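Local coordinates for thiol-activated cytolysin (PDB 6NAL), which probably forms large pores in target-cell membranes by ring-like oligomerisation of secreted monomers, as other cholesterol-dependent cytolysins do, at residues 168-173 with 290-295; 91-96 with 210-215; 378-383 with 427-432. All coordinates share one frame; numbering follows the deposited sequence.

Contact 1 of 3, residues 168-173 with 290-295; sequences SYLKQK and SIVVHG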
ATOM      1  N   SER A 168     -31.199  15.105  -8.837  1.00 72.23           N
ATOM      2  CA  SER A 168     -32.502  14.767  -9.377  1.00 68.40           C
ATOM      3  C   SER A 168     -32.461  14.709 -10.898  1.00 65.45           C
ATOM      4  O   SER A 168     -32.902  13.726 -11.497  1.00 60.54           O
ATOM      5  CB  SER A 168     -33.525  15.787  -8.893  1.00 69.81           C
ATOM      6  OG  SER A 168     -34.590  15.906  -9.821  1.00 78.79           O
ATOM      7  N   TYR A 169     -31.929  15.759 -11.540  1.00 68.12           N
ATOM      8  CA  TYR A 169     -31.772  15.770 -12.998  1.00 65.39           C
ATOM      9  C   TYR A 169     -30.905  14.604 -13.472  1.00 66.00           C
ATOM     10  O   TYR A 169     -31.263  13.861 -14.399  1.00 60.79           O
ATOM     11  CB  TYR A 169     -31.151  17.106 -13.427  1.00 65.84           C
ATOM     12  CG  TYR A 169     -30.950  17.300 -14.929  1.00 66.05           C
ATOM     13  CD1 TYR A 169     -32.012  17.673 -15.745  1.00 61.51           C
ATOM     14  CD2 TYR A 169     -29.687  17.140 -15.520  1.00 64.70           C
ATOM     15  CE1 TYR A 169     -31.839  17.867 -17.099  1.00 66.44           C
ATOM     16  CE2 TYR A 169     -29.505  17.330 -16.883  1.00 62.76           C
ATOM     17  CZ  TYR A 169     -30.583  17.691 -17.666  1.00 65.84           C
ATOM     18  OH  TYR A 169     -30.422  17.877 -19.014  1.00 67.15           O
ATOM     19  N   LEU A 170     -29.762  14.420 -12.826  1.00 67.12           N
ATOM     20  CA  LEU A 170     -28.805  13.436 -13.295  1.00 67.58           C
ATOM     21  C   LEU A 170     -29.309  12.028 -13.067  1.00 67.98           C
ATOM     22  O   LEU A 170     -28.892  11.110 -13.776  1.00 64.89           O
ATOM     23  CB  LEU A 170     -27.476  13.630 -12.587  1.00 71.47           C
ATOM     24  CG  LEU A 170     -26.240  13.086 -13.278  1.00 73.02           C
ATOM     25  CD1 LEU A 170     -25.906  13.980 -14.429  1.00 72.33           C
ATOM     26  CD2 LEU A 170     -25.122  13.026 -12.255  1.00 69.90           C
ATOM     27  N   LYS A 171     -30.181  11.828 -12.071  1.00 69.93           N
ATOM     28  CA  LYS A 171     -30.773  10.509 -11.866  1.00 69.33           C
ATOM     29  C   LYS A 171     -31.739  10.178 -12.991  1.00 74.51           C
ATOM     30  O   LYS A 171     -31.750   9.034 -13.490  1.00 70.40           O
ATOM     31  CB  LYS A 171     -31.436  10.432 -10.477  1.00 70.87           C
ATOM     32  CG  LYS A 171     -30.362  10.019  -9.402  1.00 81.23           C
ATOM     33  CD  LYS A 171     -31.014   9.341  -8.185  1.00 85.33           C
ATOM     34  CE  LYS A 171     -32.045  10.245  -7.530  1.00104.98           C
ATOM     35  NZ  LYS A 171     -32.815   9.549  -6.451  1.00 88.38           N
ATOM     36  N   GLN A 172     -32.577  11.154 -13.380  1.00 63.69           N
ATOM     37  CA  GLN A 172     -33.438  10.980 -14.543  1.00 67.76           C
ATOM     38  C   GLN A 172     -32.627  10.557 -15.762  1.00 63.62           C
ATOM     39  O   GLN A 172     -32.861   9.493 -16.347  1.00 65.73           O
ATOM     40  CB  GLN A 172     -34.230  12.261 -14.866  1.00 69.30           C
ATOM     41  CG  GLN A 172     -35.281  12.061 -15.972  1.00 73.24           C
ATOM     42  CD  GLN A 172     -35.293  13.177 -17.036  1.00 87.83           C
ATOM     43  OE1 GLN A 172     -34.773  14.279 -16.809  1.00 92.13           O
ATOM     44  NE2 GLN A 172     -35.898  12.888 -18.203  1.00 89.55           N
ATOM     45  N   LYS A 173     -31.672  11.390 -16.168  1.00 60.82           N
ATOM     46  CA  LYS A 173     -31.094  11.280 -17.504  1.00 64.72           C
ATOM     47  C   LYS A 173     -30.048  10.164 -17.593  1.00 68.90           C
ATOM     48  O   LYS A 173     -30.087   9.337 -18.516  1.00 59.49           O
ATOM     49  CB  LYS A 173     -30.496  12.635 -17.899  1.00 55.37           C
ATOM     50  CG  LYS A 173     -31.486  13.826 -17.935  1.00 59.34           C
ATOM     51  CD  LYS A 173     -32.296  13.912 -19.251  1.00 63.77           C
ATOM     52  CE  LYS A 173     -33.254  15.110 -19.277  1.00 60.33           C
ATOM     53  NZ  LYS A 173     -33.828  15.372 -20.645  1.00 67.58           N
ATOM     54  N   SER A 290     -22.486   6.209 -20.814  1.00 45.25           N
ATOM     55  CA  SER A 290     -23.698   7.007 -20.881  1.00 43.25           C
ATOM     56  C   SER A 290     -23.266   8.451 -20.853  1.00 38.74           C
ATOM     57  O   SER A 290     -22.295   8.780 -20.190  1.00 37.43           O
ATOM     58  CB  SER A 290     -24.618   6.738 -19.737  1.00 39.37           C
ATOM     59  OG  SER A 290     -25.133   5.439 -19.893  1.00 59.75           O
ATOM     60  N   ILE A 291     -23.999   9.302 -21.549  1.00 44.57           N
ATOM     61  CA  ILE A 291     -23.635  10.705 -21.688  1.00 39.45           C
ATOM     62  C   ILE A 291     -24.866  11.581 -21.656  1.00 32.75           C
ATOM     63  O   ILE A 291     -25.875  11.306 -22.312  1.00 36.56           O
ATOM     64  CB  ILE A 291     -22.879  10.971 -22.992  1.00 38.70           C
ATOM     65  CG1 ILE A 291     -21.633  10.111 -23.024  1.00 41.66           C
ATOM     66  CG2 ILE A 291     -22.576  12.407 -23.089  1.00 33.29           C
ATOM     67  CD1 ILE A 291     -20.875  10.299 -24.305  1.00 48.20           C
ATOM     68  N   VAL A 292     -24.758  12.672 -20.937  1.00 32.37           N
ATOM     69  CA  VAL A 292     -25.796  13.668 -20.927  1.00 33.40           C
ATOM     70  C   VAL A 292     -25.152  15.018 -21.190  1.00 37.67           C
ATOM     71  O   VAL A 292     -24.111  15.361 -20.615  1.00 33.42           O
ATOM     72  CB  VAL A 292     -26.595  13.659 -19.606  1.00 38.49           C
ATOM     73  CG1 VAL A 292     -25.692  13.815 -18.487  1.00 44.00           C
ATOM     74  CG2 VAL A 292     -27.600  14.772 -19.572  1.00 40.73           C
ATOM     75  N   VAL A 293     -25.795  15.787 -22.057  1.00 31.78           N
ATOM     76  CA  VAL A 293     -25.322  17.091 -22.462  1.00 30.86           C
ATOM     77  C   VAL A 293     -26.426  18.104 -22.142  1.00 33.58           C
ATOM     78  O   VAL A 293     -27.578  17.911 -22.531  1.00 37.05           O
ATOM     79  CB  VAL A 293     -24.960  17.101 -23.958  1.00 31.78           C
ATOM     80  CG1 VAL A 293     -24.749  18.563 -24.407  1.00 34.85           C
ATOM     81  CG2 VAL A 293     -23.715  16.214 -24.257  1.00 39.42           C
ATOM     82  N   HIS A 294     -26.068  19.194 -21.480  1.00 36.34           N
ATOM     83  CA  HIS A 294     -27.043  20.106 -20.876  1.00 41.84           C
ATOM     84  C   HIS A 294     -26.546  21.533 -21.096  1.00 37.43           C
ATOM     85  O   HIS A 294     -25.401  21.848 -20.749  1.00 36.79           O
ATOM     86  CB  HIS A 294     -27.196  19.743 -19.388  1.00 47.01           C
ATOM     87  CG  HIS A 294     -28.199  20.562 -18.645  1.00 56.20           C
ATOM     88  ND1 HIS A 294     -28.022  20.944 -17.328  1.00 62.63           N
ATOM     89  CD2 HIS A 294     -29.391  21.058 -19.025  1.00 50.62           C
ATOM     90  CE1 HIS A 294     -29.054  21.666 -16.943  1.00 59.79           C
ATOM     91  NE2 HIS A 294     -29.893  21.762 -17.958  1.00 63.10           N
ATOM     92  N   GLY A 295     -27.364  22.367 -21.736  1.00 36.27           N
ATOM     93  CA  GLY A 295     -26.975  23.731 -22.023  1.00 41.65           C
ATOM     94  C   GLY A 295     -26.382  23.864 -23.414  1.00 48.59           C
ATOM     95  O   GLY A 295     -25.463  23.125 -23.775  1.00 49.29           O
TER
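Carboxylate oxygen OE1 of E298, in the turn after strand 287-294, is gripped twice from helix 167-174: by a salt bridge from K173 NZ and by a weak hydrogen bond with Y169 OH. These bonds tie the helix to the turn, whereas no hydrogen bond links 168-173 directly to 290-295, where packing does the work. The Y169 ring lies between two neighbours. K173, bent at chi2, places its CG 4.0 Å above one face of that ring, toward the rim. On the opposite face, H294 CE1 stands 4.3 Å above the plane, also off centre. The Y169 and H294 rings have centroids 4.5 Å apart and planes inclined at 32°, an oblique pairing that is neither a parallel stack nor edge-to-face. H294 reaches it with CG anti to its backbone N (chi1 -178°), and its CD2 comes within 3.3 Å of Y169 OH. Next to this pair along the strand, V292 divides its two methyls between helix residues. CG2, anti to the backbone N, touches K173 CB at 4.0 Å and comes within 4.2 Å of Y169 CE2. CG1, in the crowded position between N and carbonyl carbon, meets L170 CD1 at 4.1 Å. The local axes stay 9.7 Å apart and are inclined at 131°, so side chains, not backbone, make the direct contact. F245 of strand 232-250 touches both L170 and V292 and continues the apolar layer, while I291 and V293 point the other way, onto helix 309-320. A helix from a cluster between strands 147-152 and 187-202, laid on the central antiparallel sheet, is characteristic of domain 3 of cholesterol-dependent cytolysins, where such helices are thought to unfurl into transmembrane hairpins during pore formation.

Contact 2 of 3, residues 91-96 with 210-215; sequences LAVDKD and DIFAES
Two backbone hydrogen bonds join the loops. A213 N donates to D94 O at 3.1 Å (N-H...O 165°), and D96 N donates to I211 O at 2.9 Å (157°). Both donors sit well above the carbonyl planes they approach. Between the two bonds K95 CA and F212 CA come within 4.1 Å, and K95 CB lies 3.2 Å from I211 O. This is an isolated beta bridge between two loop segments, in what is probably domain 1 of the cytolysin fold, near the chain's N-terminal helix. To one side V93 CG2 abuts the edge of the F212 ring, 3.6 Å from CE1. I211 CG2 lies over the centre of one face of that ring, 3.4 Å above its plane. At the D94 end of the bridge, A213 CB meets D94 CB at 4.0 Å. Further out, the F212 ring is packed by L76, L221, L341 and I7. R4 of helix 2-12, outside both segments, uses NH2 to pair with D96 OD2 and to hydrogen-bond F212 O, fixing one residue from each loop. D94 O accepts a second bond, from T216 OG1, and K95 NZ hydrogen-bonds to P116 O.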
ATOM      1  N   LEU A  91     -39.578  32.516  -1.072  1.00 45.51           N
ATOM      2  CA  LEU A  91     -40.119  33.524  -0.166  1.00 46.02           C
ATOM      3  C   LEU A  91     -40.968  34.462  -1.013  1.00 49.08           C
ATOM      4  O   LEU A  91     -40.473  35.436  -1.576  1.00 45.53           O
ATOM      5  CB  LEU A  91     -38.988  34.269   0.524  1.00 41.73           C
ATOM      6  CG  LEU A  91     -39.462  35.462   1.339  1.00 47.27           C
ATOM      7  CD1 LEU A  91     -40.525  34.937   2.295  1.00 42.70           C
ATOM      8  CD2 LEU A  91     -38.366  36.096   2.098  1.00 42.93           C
ATOM      9  N   ALA A  92     -42.250  34.152  -1.122  1.00 59.17           N
ATOM     10  CA  ALA A  92     -43.132  34.839  -2.072  1.00 64.62           C
ATOM     11  C   ALA A  92     -43.750  36.069  -1.411  1.00 62.35           C
ATOM     12  O   ALA A  92     -44.772  35.998  -0.714  1.00 65.14           O
ATOM     13  CB  ALA A  92     -44.202  33.886  -2.594  1.00 56.70           C
ATOM     14  N   VAL A  93     -43.107  37.217  -1.625  1.00 64.58           N
ATOM     15  CA  VAL A  93     -43.653  38.507  -1.220  1.00 62.03           C
ATOM     16  C   VAL A  93     -43.377  39.532  -2.316  1.00 58.35           C
ATOM     17  O   VAL A  93     -42.628  39.288  -3.265  1.00 57.24           O
ATOM     18  CB  VAL A  93     -43.086  38.991   0.135  1.00 52.76           C
ATOM     19  CG1 VAL A  93     -43.632  38.143   1.274  1.00 61.70           C
ATOM     20  CG2 VAL A  93     -41.579  38.956   0.155  1.00 65.03           C
ATOM     21  N   ASP A  94     -43.996  40.693  -2.181  1.00 57.69           N
ATOM     22  CA  ASP A  94     -43.833  41.739  -3.180  1.00 56.76           C
ATOM     23  C   ASP A  94     -42.536  42.478  -2.917  1.00 46.03           C
ATOM     24  O   ASP A  94     -42.186  42.752  -1.763  1.00 46.51           O
ATOM     25  CB  ASP A  94     -45.022  42.698  -3.135  1.00 58.59           C
ATOM     26  CG  ASP A  94     -46.326  42.006  -3.485  1.00 68.53           C
ATOM     27  OD1 ASP A  94     -46.310  41.233  -4.472  1.00 70.63           O
ATOM     28  OD2 ASP A  94     -47.351  42.220  -2.789  1.00 78.20           O
ATOM     29  N   LYS A  95     -41.843  42.830  -3.986  1.00 43.09           N
ATOM     30  CA  LYS A  95     -40.525  43.418  -3.842  1.00 52.65           C
ATOM     31  C   LYS A  95     -40.402  44.740  -4.586  1.00 44.14           C
ATOM     32  O   LYS A  95     -41.195  45.061  -5.468  1.00 48.03           O
ATOM     33  CB  LYS A  95     -39.458  42.436  -4.332  1.00 58.67           C
ATOM     34  CG  LYS A  95     -39.349  41.158  -3.495  1.00 56.23           C
ATOM     35  CD  LYS A  95     -38.380  40.184  -4.101  1.00 54.02           C
ATOM     36  CE  LYS A  95     -39.080  39.142  -4.939  1.00 55.87           C
ATOM     37  NZ  LYS A  95     -38.045  38.150  -5.353  1.00 57.84           N
ATOM     38  N   ASP A  96     -39.403  45.517  -4.182  1.00 48.37           N
ATOM     39  CA  ASP A  96     -39.004  46.732  -4.874  1.00 62.15           C
ATOM     40  C   ASP A  96     -37.808  46.449  -5.789  1.00 60.36           C
ATOM     41  O   ASP A  96     -37.346  45.306  -5.890  1.00 55.62           O
ATOM     42  CB  ASP A  96     -38.679  47.839  -3.867  1.00 65.99           C
ATOM     43  CG  ASP A  96     -38.972  49.261  -4.415  1.00 79.59           C
ATOM     44  OD1 ASP A  96     -39.355  49.423  -5.605  1.00 79.36           O
ATOM     45  OD2 ASP A  96     -38.802  50.232  -3.643  1.00 83.07           O
ATOM     46  N   ASP A 210     -35.081  47.407   2.096  1.00 50.51           N
ATOM     47  CA  ASP A 210     -35.296  48.048   0.791  1.00 56.01           C
ATOM     48  C   ASP A 210     -35.622  47.069  -0.345  1.00 50.72           C
ATOM     49  O   ASP A 210     -36.104  47.498  -1.399  1.00 54.53           O
ATOM     50  CB  ASP A 210     -34.065  48.869   0.353  1.00 50.61           C
ATOM     51  CG  ASP A 210     -33.692  49.994   1.341  1.00 72.72           C
ATOM     52  OD1 ASP A 210     -34.248  50.048   2.474  1.00 73.63           O
ATOM     53  OD2 ASP A 210     -32.825  50.825   0.971  1.00 77.50           O
ATOM     54  N   ILE A 211     -35.337  45.776  -0.183  1.00 54.40           N
ATOM     55  CA  ILE A 211     -35.748  44.791  -1.179  1.00 47.46           C
ATOM     56  C   ILE A 211     -37.255  44.606  -1.214  1.00 49.62           C
ATOM     57  O   ILE A 211     -37.791  44.152  -2.241  1.00 46.88           O
ATOM     58  CB  ILE A 211     -35.059  43.442  -0.911  1.00 46.12           C
ATOM     59  CG1 ILE A 211     -35.305  42.450  -2.040  1.00 50.13           C
ATOM     60  CG2 ILE A 211     -35.538  42.798   0.417  1.00 43.34           C
ATOM     61  CD1 ILE A 211     -34.314  42.537  -3.153  1.00 49.22           C
ATOM     62  N   PHE A 212     -37.961  44.938  -0.133  1.00 37.51           N
ATOM     63  CA  PHE A 212     -39.397  44.715  -0.116  1.00 55.49           C
ATOM     64  C   PHE A 212     -40.173  45.951  -0.586  1.00 48.50           C
ATOM     65  O   PHE A 212     -39.747  47.097  -0.422  1.00 50.74           O
ATOM     66  CB  PHE A 212     -39.816  44.290   1.283  1.00 40.88           C
ATOM     67  CG  PHE A 212     -39.114  43.046   1.761  1.00 48.39           C
ATOM     68  CD1 PHE A 212     -39.396  41.821   1.189  1.00 48.98           C
ATOM     69  CD2 PHE A 212     -38.153  43.115   2.763  1.00 48.53           C
ATOM     70  CE1 PHE A 212     -38.751  40.662   1.634  1.00 51.05           C
ATOM     71  CE2 PHE A 212     -37.491  41.971   3.221  1.00 45.35           C
ATOM     72  CZ  PHE A 212     -37.804  40.735   2.672  1.00 41.13           C
ATOM     73  N   ALA A 213     -41.301  45.697  -1.235  1.00 54.11           N
ATOM     74  CA  ALA A 213     -42.260  46.773  -1.487  1.00 55.14           C
ATOM     75  C   ALA A 213     -42.739  47.391  -0.172  1.00 50.85           C
ATOM     76  O   ALA A 213     -42.792  46.733   0.883  1.00 45.68           O
ATOM     77  CB  ALA A 213     -43.458  46.242  -2.281  1.00 48.20           C
ATOM     78  N   GLU A 214     -43.119  48.668  -0.254  1.00 62.75           N
ATOM     79  CA  GLU A 214     -43.537  49.403   0.937  1.00 69.13           C
ATOM     80  C   GLU A 214     -44.739  48.768   1.615  1.00 56.73           C
ATOM     81  O   GLU A 214     -44.894  48.905   2.835  1.00 49.71           O
ATOM     82  CB  GLU A 214     -43.856  50.847   0.572  1.00 68.30           C
ATOM     83  CG  GLU A 214     -42.643  51.776   0.594  1.00 82.60           C
ATOM     84  CD  GLU A 214     -43.011  53.227   0.325  1.00104.55           C
ATOM     85  OE1 GLU A 214     -43.166  53.580  -0.869  1.00101.78           O
ATOM     86  OE2 GLU A 214     -43.143  54.002   1.306  1.00116.26           O
ATOM     87  N   SER A 215     -45.575  48.050   0.853  1.00 53.07           N
ATOM     88  CA  SER A 215     -46.743  47.382   1.420  1.00 53.56           C
ATOM     89  C   SER A 215     -46.414  46.155   2.257  1.00 54.60           C
ATOM     90  O   SER A 215     -47.266  45.729   3.045  1.00 63.00           O
ATOM     91  CB  SER A 215     -47.696  46.939   0.316  1.00 59.06           C
ATOM     92  OG  SER A 215     -47.003  46.392  -0.792  1.00 62.40           O
TER

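Contact 3 of 3, residues 378-383 with 427-432; sequences ARFTVT and IKTEGC
The face that carries A378, F380, V382, I427 and T429 is buried and largely apolar, closed over by strands 349-372 and 454-462. There F380 and T429 lie side by side, pointing the same way, and T429 CG2 stands 3.6 Å from F380 CD2. V382 CG2 meets I427 CG1 more loosely, at 4.3 Å. A378 and G431, a non-hydrogen-bonded pair, have CA atoms 4.3 Å apart. The backbone ladder is regular and antiparallel, the local axes inclined at 165°: R379 with E430 and T381 with K428 form hydrogen-bonded pairs, T381 N to K428 O measuring 2.9 Å.

The other face, with R379, T381, K428 and E430, is polar, holds an ordered water and is partly covered by A144 and N145 of the second subunit; R379 and T381 remain partly exposed. R379, with CG in the crowded position and an otherwise extended chain, makes a hydrogen-bonded salt bridge from NE to E430 OE1 at 2.9 Å, nearly straight at 167°. OE1 lies close to the guanidinium plane but is met from above the carboxylate plane, the two planes being 51° apart; NH2 adds only weak bonds to both carboxylate oxygens. The water, 2.8 Å from E430 OE1, can donate to that oxygen or to R379 O, and it also hydrogen-bonds with T381 OG1. W440 makes a cation-pi contact with R379. K428 NZ bonds to F146 O of the second subunit.

Strands 378-389 and 422-432 are the central pair of a four-stranded sheet, flanked by 394-408 and 440-449, in the beta sandwich that in this family forms the membrane-recognising domain 4.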
ATOM      1  N   ALA A 378      24.952 -31.898  -9.753  1.00 30.98           N
ATOM      2  CA  ALA A 378      24.552 -30.611  -9.220  1.00 42.77           C
ATOM      3  C   ALA A 378      23.295 -30.777  -8.385  1.00 35.15           C
ATOM      4  O   ALA A 378      22.501 -31.686  -8.599  1.00 36.24           O
ATOM      5  CB  ALA A 378      24.302 -29.620 -10.341  1.00 40.30           C
ATOM      6  N   ARG A 379      23.121 -29.908  -7.421  1.00 39.16           N
ATOM      7  CA  ARG A 379      21.839 -29.847  -6.753  1.00 34.83           C
ATOM      8  C   ARG A 379      21.374 -28.412  -6.700  1.00 31.99           C
ATOM      9  O   ARG A 379      22.181 -27.471  -6.642  1.00 35.59           O
ATOM     10  CB  ARG A 379      21.893 -30.440  -5.363  1.00 39.40           C
ATOM     11  CG  ARG A 379      22.911 -29.821  -4.518  1.00 43.04           C
ATOM     12  CD  ARG A 379      23.128 -30.654  -3.287  1.00 41.23           C
ATOM     13  NE  ARG A 379      23.913 -29.856  -2.359  1.00 41.72           N
ATOM     14  CZ  ARG A 379      24.608 -30.376  -1.363  1.00 45.28           C
ATOM     15  NH1 ARG A 379      24.564 -31.690  -1.156  1.00 45.93           N
ATOM     16  NH2 ARG A 379      25.326 -29.584  -0.579  1.00 48.59           N
ATOM     17  N   PHE A 380      20.049 -28.297  -6.762  1.00 34.90           N
ATOM     18  CA  PHE A 380      19.277 -27.062  -6.758  1.00 32.19           C
ATOM     19  C   PHE A 380      18.471 -26.973  -5.456  1.00 33.37           C
ATOM     20  O   PHE A 380      17.860 -27.956  -5.029  1.00 35.10           O
ATOM     21  CB  PHE A 380      18.285 -27.019  -7.939  1.00 39.43           C
ATOM     22  CG  PHE A 380      18.907 -26.907  -9.301  1.00 38.97           C
ATOM     23  CD1 PHE A 380      19.257 -28.033  -9.987  1.00 36.79           C
ATOM     24  CD2 PHE A 380      19.069 -25.684  -9.915  1.00 37.71           C
ATOM     25  CE1 PHE A 380      19.830 -27.971 -11.236  1.00 48.55           C
ATOM     26  CE2 PHE A 380      19.639 -25.615 -11.187  1.00 46.91           C
ATOM     27  CZ  PHE A 380      20.009 -26.777 -11.842  1.00 39.52           C
ATOM     28  N   THR A 381      18.425 -25.788  -4.849  1.00 30.37           N
ATOM     29  CA  THR A 381      17.533 -25.500  -3.722  1.00 31.03           C
ATOM     30  C   THR A 381      16.708 -24.260  -4.038  1.00 37.40           C
ATOM     31  O   THR A 381      17.268 -23.198  -4.344  1.00 40.04           O
ATOM     32  CB  THR A 381      18.332 -25.294  -2.444  1.00 37.80           C
ATOM     33  OG1 THR A 381      19.226 -26.394  -2.299  1.00 48.35           O
ATOM     34  CG2 THR A 381      17.436 -25.251  -1.210  1.00 40.09           C
ATOM     35  N   VAL A 382      15.389 -24.397  -4.003  1.00 34.40           N
ATOM     36  CA  VAL A 382      14.483 -23.295  -4.288  1.00 29.17           C
ATOM     37  C   VAL A 382      13.455 -23.198  -3.169  1.00 36.32           C
ATOM     38  O   VAL A 382      12.836 -24.197  -2.806  1.00 32.73           O
ATOM     39  CB  VAL A 382      13.794 -23.455  -5.644  1.00 31.51           C
ATOM     40  CG1 VAL A 382      12.878 -22.251  -5.856  1.00 34.06           C
ATOM     41  CG2 VAL A 382      14.813 -23.561  -6.735  1.00 35.51           C
ATOM     42  N   THR A 383      13.317 -22.004  -2.586  1.00 33.29           N
ATOM     43  CA  THR A 383      12.384 -21.746  -1.501  1.00 37.86           C
ATOM     44  C   THR A 383      11.636 -20.442  -1.779  1.00 35.94           C
ATOM     45  O   THR A 383      12.067 -19.607  -2.577  1.00 33.94           O
ATOM     46  CB  THR A 383      13.106 -21.679  -0.138  1.00 39.76           C
ATOM     47  OG1 THR A 383      13.903 -20.494  -0.100  1.00 47.48           O
ATOM     48  CG2 THR A 383      13.989 -22.958   0.097  1.00 38.99           C
ATOM     49  N   ILE A 427      17.086 -18.959  -4.571  1.00 36.78           N
ATOM     50  CA  ILE A 427      17.586 -19.996  -5.469  1.00 32.18           C
ATOM     51  C   ILE A 427      19.053 -20.176  -5.207  1.00 30.77           C
ATOM     52  O   ILE A 427      19.796 -19.198  -5.249  1.00 36.35           O
ATOM     53  CB  ILE A 427      17.392 -19.654  -6.954  1.00 34.49           C
ATOM     54  CG1 ILE A 427      15.927 -19.439  -7.255  1.00 31.92           C
ATOM     55  CG2 ILE A 427      17.917 -20.792  -7.843  1.00 34.82           C
ATOM     56  CD1 ILE A 427      15.707 -18.902  -8.698  1.00 46.47           C
ATOM     57  N   LYS A 428      19.489 -21.424  -5.000  1.00 31.79           N
ATOM     58  CA  LYS A 428      20.891 -21.755  -4.783  1.00 35.51           C
ATOM     59  C   LYS A 428      21.258 -22.943  -5.657  1.00 37.34           C
ATOM     60  O   LYS A 428      20.509 -23.912  -5.726  1.00 34.79           O
ATOM     61  CB  LYS A 428      21.190 -22.116  -3.308  1.00 34.90           C
ATOM     62  CG  LYS A 428      22.659 -22.246  -2.969  1.00 49.45           C
ATOM     63  CD  LYS A 428      22.897 -23.204  -1.839  1.00 52.52           C
ATOM     64  CE  LYS A 428      22.841 -22.506  -0.479  1.00 54.83           C
ATOM     65  NZ  LYS A 428      23.042 -23.490   0.634  1.00 63.74           N
ATOM     66  N   THR A 429      22.423 -22.886  -6.294  1.00 41.35           N
ATOM     67  CA  THR A 429      22.924 -23.990  -7.102  1.00 35.74           C
ATOM     68  C   THR A 429      24.309 -24.419  -6.620  1.00 42.55           C
ATOM     69  O   THR A 429      25.187 -23.575  -6.408  1.00 40.48           O
ATOM     70  CB  THR A 429      23.003 -23.609  -8.584  1.00 37.78           C
ATOM     71  OG1 THR A 429      23.847 -22.451  -8.767  1.00 40.25           O
ATOM     72  CG2 THR A 429      21.656 -23.279  -9.112  1.00 36.35           C
ATOM     73  N   GLU A 430      24.522 -25.732  -6.487  1.00 40.30           N
ATOM     74  CA  GLU A 430      25.829 -26.244  -6.113  1.00 42.85           C
ATOM     75  C   GLU A 430      26.265 -27.333  -7.086  1.00 34.07           C
ATOM     76  O   GLU A 430      25.454 -28.092  -7.615  1.00 37.07           O
ATOM     77  CB  GLU A 430      25.813 -26.776  -4.700  1.00 49.21           C
ATOM     78  CG  GLU A 430      25.476 -25.746  -3.664  1.00 50.65           C
ATOM     79  CD  GLU A 430      25.084 -26.386  -2.342  1.00 54.43           C
ATOM     80  OE1 GLU A 430      23.991 -26.990  -2.276  1.00 65.48           O
ATOM     81  OE2 GLU A 430      25.865 -26.298  -1.374  1.00 56.20           O
ATOM     82  N   GLY A 431      27.561 -27.388  -7.333  1.00 39.15           N
ATOM     83  CA  GLY A 431      28.096 -28.392  -8.215  1.00 35.10           C
ATOM     84  C   GLY A 431      29.149 -29.150  -7.462  1.00 37.20           C
ATOM     85  O   GLY A 431      29.977 -28.531  -6.792  1.00 40.41           O
ATOM     86  N   CYS A 432      29.097 -30.478  -7.514  1.00 38.50           N
ATOM     87  CA  CYS A 432      30.110 -31.307  -6.863  1.00 36.69           C
ATOM     88  C   CYS A 432      31.395 -31.314  -7.687  1.00 52.04           C
ATOM     89  O   CYS A 432      31.396 -31.777  -8.837  1.00 40.10           O
ATOM     90  CB  CYS A 432      29.602 -32.728  -6.689  1.00 44.95           C
ATOM     91  SG  CYS A 432      30.856 -33.805  -5.939  1.00 55.45           S
TER
HETATM   92  O   HOH W   1      21.750 -26.169  -3.797  1.00 40.15           O

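From the N terminus, 91-96 comes first, then 168-173; only then does 210-215 close contact 2 and 290-295 close contact 1. The two closures therefore cross rather than nest, although their centres are 36 Å apart. Contact 2 brings together two loops near the N-terminal helix, enclosing strands 98-103 and 187-202 in its span. Contact 1 returns a helix to the central sheet across 116 intervening residues. Contact 3 opens only after both have closed, spanning a 43-residue stretch without helix in the C-terminal beta sandwich. It lies on the opposite side of the chain's centre from contact 2, with their centres 93 Å apart, in keeping with an elongated molecule.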